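Local coordinates for mandelate racemase/muconate lactonizing protein (Thermobispora bispora, PDB 3VC5) that probably catalyses the magnesium-dependent dehydration of D-glucarate to 5-dehydro-4-deoxy-D-glucarate, as a member of the mandelate racemase/muconate lactonizing enzyme family, at residues 23-37 and 49-63. Residues are numbered along the deposited sequence; the frame is centred on the assembly and turned at random.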
loop_
_atom_site.group_PDB
_atom_site.type_symbol
_atom_site.label_atom_id
_atom_site.label_comp_id
_atom_site.label_asym_id
_atom_site.label_seq_id
_atom_site.Cartn_x
_atom_site.Cartn_y
_atom_site.Cartn_z
ATOM N N MET A 23 17.910 -11.682 13.867
ATOM C CA MET A 23 17.082 -10.758 14.715
ATOM C C MET A 23 15.761 -11.390 15.115
ATOM O O MET A 23 14.650 -10.835 14.901
ATOM C CB MET A 23 16.845 -9.435 14.007
ATOM C CG MET A 23 18.126 -8.705 13.679
ATOM S SD MET A 23 17.964 -6.981 14.128
ATOM C CE MET A 23 17.908 -7.115 15.914
ATOM N N LEU A 24 15.888 -12.547 15.735
ATOM C CA LEU A 24 14.751 -13.318 16.196
ATOM C C LEU A 24 14.247 -12.729 17.499
ATOM O O LEU A 24 15.037 -12.231 18.329
ATOM C CB LEU A 24 15.181 -14.782 16.403
ATOM C CG LEU A 24 15.698 -15.511 15.151
ATOM C CD1 LEU A 24 15.958 -16.978 15.467
ATOM C CD2 LEU A 24 14.707 -15.374 13.988
ATOM N N ILE A 25 12.932 -12.767 17.673
ATOM C CA ILE A 25 12.318 -12.350 18.914
ATOM C C ILE A 25 12.641 -13.385 19.998
ATOM O O ILE A 25 12.395 -14.573 19.820
ATOM C CB ILE A 25 10.792 -12.226 18.727
ATOM C CG1 ILE A 25 10.460 -11.073 17.784
ATOM C CG2 ILE A 25 10.070 -12.087 20.061
ATOM C CD1 ILE A 25 8.986 -11.117 17.303
ATOM N N ARG A 26 13.194 -12.916 21.119
ATOM C CA ARG A 26 13.489 -13.750 22.286
ATOM C C ARG A 26 12.320 -13.731 23.267
ATOM O O ARG A 26 11.926 -14.778 23.813
ATOM C CB ARG A 26 14.756 -13.263 23.012
ATOM C CG ARG A 26 15.200 -14.191 24.154
ATOM C CD ARG A 26 15.875 -13.426 25.298
ATOM N NE ARG A 26 16.873 -12.467 24.826
ATOM C CZ ARG A 26 17.188 -11.332 25.454
ATOM N NH1 ARG A 26 18.113 -10.526 24.946
ATOM N NH2 ARG A 26 16.574 -10.995 26.585
ATOM N N GLU A 27 11.757 -12.541 23.501
ATOM C CA GLU A 27 10.665 -12.426 24.472
ATOM C C GLU A 27 9.810 -11.204 24.146
ATOM O O GLU A 27 10.270 -10.265 23.472
ATOM C CB GLU A 27 11.168 -12.406 25.931
ATOM C CG GLU A 27 11.666 -11.067 26.394
ATOM C CD GLU A 27 12.176 -11.060 27.839
ATOM O OE1 GLU A 27 11.376 -10.859 28.789
ATOM O OE2 GLU A 27 13.393 -11.230 28.021
ATOM N N VAL A 28 8.563 -11.223 24.609
ATOM C CA VAL A 28 7.649 -10.111 24.361
ATOM C C VAL A 28 6.972 -9.828 25.694
ATOM O O VAL A 28 6.299 -10.702 26.261
ATOM C CB VAL A 28 6.604 -10.439 23.272
ATOM C CG1 VAL A 28 5.709 -9.208 23.030
ATOM C CG2 VAL A 28 7.310 -10.844 21.967
ATOM N N ARG A 29 7.226 -8.637 26.233
ATOM C CA ARG A 29 6.700 -8.260 27.532
ATOM C C ARG A 29 5.422 -7.485 27.317
ATOM O O ARG A 29 5.387 -6.568 26.498
ATOM C CB ARG A 29 7.725 -7.371 28.236
ATOM C CG ARG A 29 9.078 -8.059 28.371
ATOM C CD ARG A 29 10.189 -7.035 28.749
ATOM N NE ARG A 29 11.479 -7.717 28.889
ATOM C CZ ARG A 29 12.664 -7.112 28.868
ATOM N NH1 ARG A 29 12.752 -5.797 28.656
ATOM N NH2 ARG A 29 13.775 -7.835 29.026
ATOM N N VAL A 30 4.374 -7.868 28.032
ATOM C CA VAL A 30 3.074 -7.238 27.873
ATOM C C VAL A 30 2.635 -6.677 29.212
ATOM O O VAL A 30 2.531 -7.418 30.183
ATOM C CB VAL A 30 2.016 -8.257 27.357
ATOM C CG1 VAL A 30 0.639 -7.559 27.271
ATOM C CG2 VAL A 30 2.434 -8.838 26.001
ATOM N N THR A 31 2.399 -5.358 29.259
ATOM C CA THR A 31 2.099 -4.654 30.505
ATOM C C THR A 31 0.862 -3.768 30.414
ATOM O O THR A 31 0.894 -2.728 29.743
ATOM C CB THR A 31 3.301 -3.774 30.922
ATOM O OG1 THR A 31 4.491 -4.578 30.892
ATOM C CG2 THR A 31 3.103 -3.201 32.352
ATOM N N PRO A 32 -0.231 -4.164 31.095
ATOM C CA PRO A 32 -1.388 -3.265 31.075
ATOM C C PRO A 32 -1.117 -2.079 31.992
ATOM O O PRO A 32 -0.473 -2.232 33.046
ATOM C CB PRO A 32 -2.527 -4.149 31.599
ATOM C CG PRO A 32 -1.812 -5.162 32.543
ATOM C CD PRO A 32 -0.453 -5.381 31.913
ATOM N N VAL A 33 -1.623 -0.906 31.611
ATOM C CA VAL A 33 -1.399 0.335 32.382
ATOM C C VAL A 33 -2.712 1.092 32.463
ATOM O O VAL A 33 -3.628 0.890 31.619
ATOM C CB VAL A 33 -0.328 1.252 31.720
ATOM C CG1 VAL A 33 1.055 0.588 31.748
ATOM C CG2 VAL A 33 -0.732 1.658 30.287
ATOM N N ALA A 34 -2.832 1.934 33.484
ATOM C CA ALA A 34 -3.986 2.842 33.581
ATOM C C ALA A 34 -3.467 4.211 33.921
ATOM O O ALA A 34 -2.461 4.341 34.654
ATOM C CB ALA A 34 -4.990 2.378 34.645
ATOM N N PHE A 35 -4.138 5.244 33.402
ATOM C CA PHE A 35 -3.716 6.618 33.705
ATOM C C PHE A 35 -4.955 7.518 33.785
ATOM O O PHE A 35 -6.038 7.118 33.348
ATOM C CB PHE A 35 -2.695 7.117 32.676
ATOM C CG PHE A 35 -3.106 6.844 31.249
ATOM C CD1 PHE A 35 -3.929 7.761 30.570
ATOM C CD2 PHE A 35 -2.633 5.705 30.578
ATOM C CE1 PHE A 35 -4.343 7.498 29.222
ATOM C CE2 PHE A 35 -3.008 5.444 29.265
ATOM C CZ PHE A 35 -3.857 6.346 28.582
ATOM N N ARG A 36 -4.812 8.698 34.392
ATOM C CA ARG A 36 -5.951 9.564 34.691
ATOM C C ARG A 36 -6.476 10.219 33.432
ATOM O O ARG A 36 -5.682 10.607 32.535
ATOM C CB ARG A 36 -5.522 10.653 35.689
ATOM C CG ARG A 36 -5.151 10.070 37.044
ATOM C CD ARG A 36 -4.665 11.140 38.027
ATOM N NE ARG A 36 -3.618 11.991 37.440
ATOM C CZ ARG A 36 -2.314 11.710 37.438
ATOM N NH1 ARG A 36 -1.860 10.595 38.012
ATOM N NH2 ARG A 36 -1.457 12.554 36.866
ATOM N N ASP A 37 -7.805 10.354 33.353
ATOM C CA ASP A 37 -8.445 10.982 32.210
ATOM C C ASP A 37 -9.559 11.870 32.765
ATOM O O ASP A 37 -10.275 11.439 33.656
ATOM C CB ASP A 37 -9.107 9.887 31.354
ATOM C CG ASP A 37 -9.372 10.329 29.915
ATOM O OD1 ASP A 37 -8.744 11.288 29.441
ATOM O OD2 ASP A 37 -10.197 9.672 29.237
ATOM N N PRO A 49 -12.667 7.752 34.929
ATOM C CA PRO A 49 -11.517 8.457 35.518
ATOM C C PRO A 49 -10.145 7.839 35.185
ATOM O O PRO A 49 -9.097 8.501 35.351
ATOM C CB PRO A 49 -11.768 8.364 37.041
ATOM C CG PRO A 49 -13.144 7.878 37.214
ATOM C CD PRO A 49 -13.613 7.231 35.932
ATOM N N TRP A 50 -10.157 6.582 34.768
ATOM C CA TRP A 50 -8.945 5.893 34.297
ATOM C C TRP A 50 -9.150 5.446 32.862
ATOM O O TRP A 50 -10.202 4.859 32.542
ATOM C CB TRP A 50 -8.648 4.656 35.141
ATOM C CG TRP A 50 -8.401 4.954 36.584
ATOM C CD1 TRP A 50 -9.299 4.820 37.627
ATOM C CD2 TRP A 50 -7.184 5.459 37.167
ATOM N NE1 TRP A 50 -8.697 5.190 38.817
ATOM C CE2 TRP A 50 -7.408 5.589 38.558
ATOM C CE3 TRP A 50 -5.928 5.802 36.649
ATOM C CZ2 TRP A 50 -6.425 6.061 39.432
ATOM C CZ3 TRP A 50 -4.954 6.266 37.511
ATOM C CH2 TRP A 50 -5.207 6.384 38.899
ATOM N N ALA A 51 -8.151 5.699 32.013
ATOM C CA ALA A 51 -8.092 5.139 30.670
ATOM C C ALA A 51 -7.066 3.996 30.714
ATOM O O ALA A 51 -6.080 4.067 31.452
ATOM C CB ALA A 51 -7.677 6.201 29.651
ATOM N N LEU A 52 -7.327 2.929 29.958
ATOM C CA LEU A 52 -6.477 1.734 29.965
ATOM C C LEU A 52 -5.683 1.656 28.649
ATOM O O LEU A 52 -6.188 2.024 27.579
ATOM C CB LEU A 52 -7.382 0.502 30.032
ATOM C CG LEU A 52 -8.405 0.472 31.184
ATOM C CD1 LEU A 52 -9.245 -0.800 31.148
ATOM C CD2 LEU A 52 -7.725 0.639 32.549
ATOM N N ARG A 53 -4.483 1.093 28.724
ATOM C CA ARG A 53 -3.669 0.782 27.541
ATOM C C ARG A 53 -2.877 -0.473 27.847
ATOM O O ARG A 53 -2.749 -0.866 29.023
ATOM C CB ARG A 53 -2.687 1.916 27.172
ATOM C CG ARG A 53 -3.338 3.241 26.781
ATOM C CD ARG A 53 -4.134 3.171 25.491
ATOM N NE ARG A 53 -3.331 3.463 24.296
ATOM C CZ ARG A 53 -3.849 3.489 23.065
ATOM N NH1 ARG A 53 -5.146 3.235 22.908
ATOM N NH2 ARG A 53 -3.082 3.735 21.994
ATOM N N THR A 54 -2.292 -1.055 26.804
ATOM C CA THR A 54 -1.378 -2.173 26.982
ATOM C C THR A 54 -0.083 -1.769 26.300
ATOM O O THR A 54 -0.071 -1.334 25.123
ATOM C CB THR A 54 -1.911 -3.467 26.310
ATOM O OG1 THR A 54 -3.169 -3.800 26.885
ATOM C CG2 THR A 54 -0.935 -4.626 26.542
ATOM N N ILE A 55 0.992 -1.820 27.069
ATOM C CA ILE A 55 2.312 -1.571 26.528
ATOM C C ILE A 55 2.989 -2.886 26.158
ATOM O O ILE A 55 2.999 -3.841 26.936
ATOM C CB ILE A 55 3.176 -0.805 27.552
ATOM C CG1 ILE A 55 2.407 0.441 28.010
ATOM C CG2 ILE A 55 4.557 -0.501 26.984
ATOM C CD1 ILE A 55 1.997 1.402 26.943
ATOM N N VAL A 56 3.563 -2.921 24.964
ATOM C CA VAL A 56 4.285 -4.106 24.522
ATOM C C VAL A 56 5.756 -3.792 24.288
ATOM O O VAL A 56 6.091 -2.778 23.679
ATOM C CB VAL A 56 3.662 -4.635 23.180
ATOM C CG1 VAL A 56 4.541 -5.708 22.539
ATOM C CG2 VAL A 56 2.251 -5.139 23.438
ATOM N N GLU A 57 6.642 -4.672 24.764
ATOM C CA GLU A 57 8.055 -4.501 24.493
ATOM C C GLU A 57 8.614 -5.785 23.917
ATOM O O GLU A 57 8.582 -6.832 24.589
ATOM C CB GLU A 57 8.826 -4.099 25.773
ATOM C CG GLU A 57 10.309 -3.804 25.480
ATOM C CD GLU A 57 11.094 -3.338 26.694
ATOM O OE1 GLU A 57 10.784 -3.781 27.836
ATOM O OE2 GLU A 57 12.039 -2.531 26.500
ATOM N N VAL A 58 9.106 -5.712 22.677
ATOM C CA VAL A 58 9.661 -6.867 21.989
ATOM C C VAL A 58 11.159 -6.815 22.182
ATOM O O VAL A 58 11.765 -5.755 22.020
ATOM C CB VAL A 58 9.304 -6.841 20.450
ATOM C CG1 VAL A 58 10.066 -7.959 19.707
ATOM C CG2 VAL A 58 7.786 -6.991 20.258
ATOM N N VAL A 59 11.759 -7.956 22.525
ATOM C CA VAL A 59 13.198 -8.034 22.760
ATOM C C VAL A 59 13.781 -9.122 21.857
ATOM O O VAL A 59 13.313 -10.264 21.875
ATOM C CB VAL A 59 13.529 -8.392 24.221
ATOM C CG1 VAL A 59 15.022 -8.208 24.488
ATOM C CG2 VAL A 59 12.689 -7.530 25.204
ATOM N N THR A 60 14.785 -8.762 21.073
ATOM C CA THR A 60 15.472 -9.725 20.219
ATOM C C THR A 60 16.512 -10.539 20.976
ATOM O O THR A 60 16.899 -10.211 22.124
ATOM C CB THR A 60 16.171 -9.039 19.022
ATOM O OG1 THR A 60 17.312 -8.305 19.487
ATOM C CG2 THR A 60 15.202 -8.078 18.300
ATOM N N ASP A 61 16.984 -11.587 20.308
ATOM C CA ASP A 61 18.003 -12.466 20.886
ATOM C C ASP A 61 19.242 -11.680 21.297
ATOM O O ASP A 61 19.922 -12.035 22.259
ATOM C CB ASP A 61 18.390 -13.555 19.893
ATOM C CG ASP A 61 17.435 -14.738 19.905
ATOM O OD1 ASP A 61 16.713 -14.939 20.905
ATOM O OD2 ASP A 61 17.422 -15.490 18.907
ATOM N N GLU A 62 19.544 -10.614 20.573
ATOM C CA GLU A 62 20.711 -9.810 20.892
ATOM C C GLU A 62 20.401 -8.602 21.792
ATOM O O GLU A 62 21.277 -7.775 22.054
ATOM C CB GLU A 62 21.406 -9.381 19.605
ATOM C CG GLU A 62 21.555 -10.529 18.618
ATOM C CD GLU A 62 22.959 -10.641 18.064
ATOM O OE1 GLU A 62 23.730 -11.481 18.574
ATOM O OE2 GLU A 62 23.298 -9.885 17.131
ATOM N N GLY A 63 19.160 -8.498 22.260
ATOM C CA GLY A 63 18.818 -7.510 23.288
ATOM C C GLY A 63 18.324 -6.163 22.763
ATOM O O GLY A 63 18.186 -5.207 23.519
HETATM O O HOH W 1 14.434 -16.711 19.874
HETATM O O HOH W 2 5.690 -4.283 28.540
#
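Arg-29 and Glu-57, a hydrogen-bonded pair of antiparallel strands 25-36 and 50-60, illustrate how charges can lie along a sheet face. Their side chains run alongside each other, and Arg-29 NH1 donates to Glu-57 OE1 at 2.9 Å from above the carboxylate plane, the two flat groups turned 74° apart. With the arginine chain extended from CG to NE, its NE also reaches Glu-27 OE1 (3.1 Å), while Val-59 CG2 sits 3.7 Å above the centre of the guanidinium. A leucine in place of Arg-29 would probably leave Glu-27 and Glu-57 without the cation that joins them. Next along, a classic beta bulge lets Val-59 O accept from both Arg-26 N and Glu-27 N. Farther down the same face, Phe-35 CG stands between its backbone N and carbonyl carbon (chi1 47°), laying the ring over Ala-51 O; Arg-53 CG meets the ring edge, 3.3 Å from Phe-35 CE2. On the reverse face Val-28 CG1 touches Val-56 CG1 at 3.7 Å. Val-28 packs against helices 74-85 and 123-146, and Val-56 against the latter, whereas Glu-57 and Arg-53 form salt bridges with Arg-403 and Glu-69. Strand 65-71 flanks 50-60, completing the three-stranded sheet of the N-terminal capping domain.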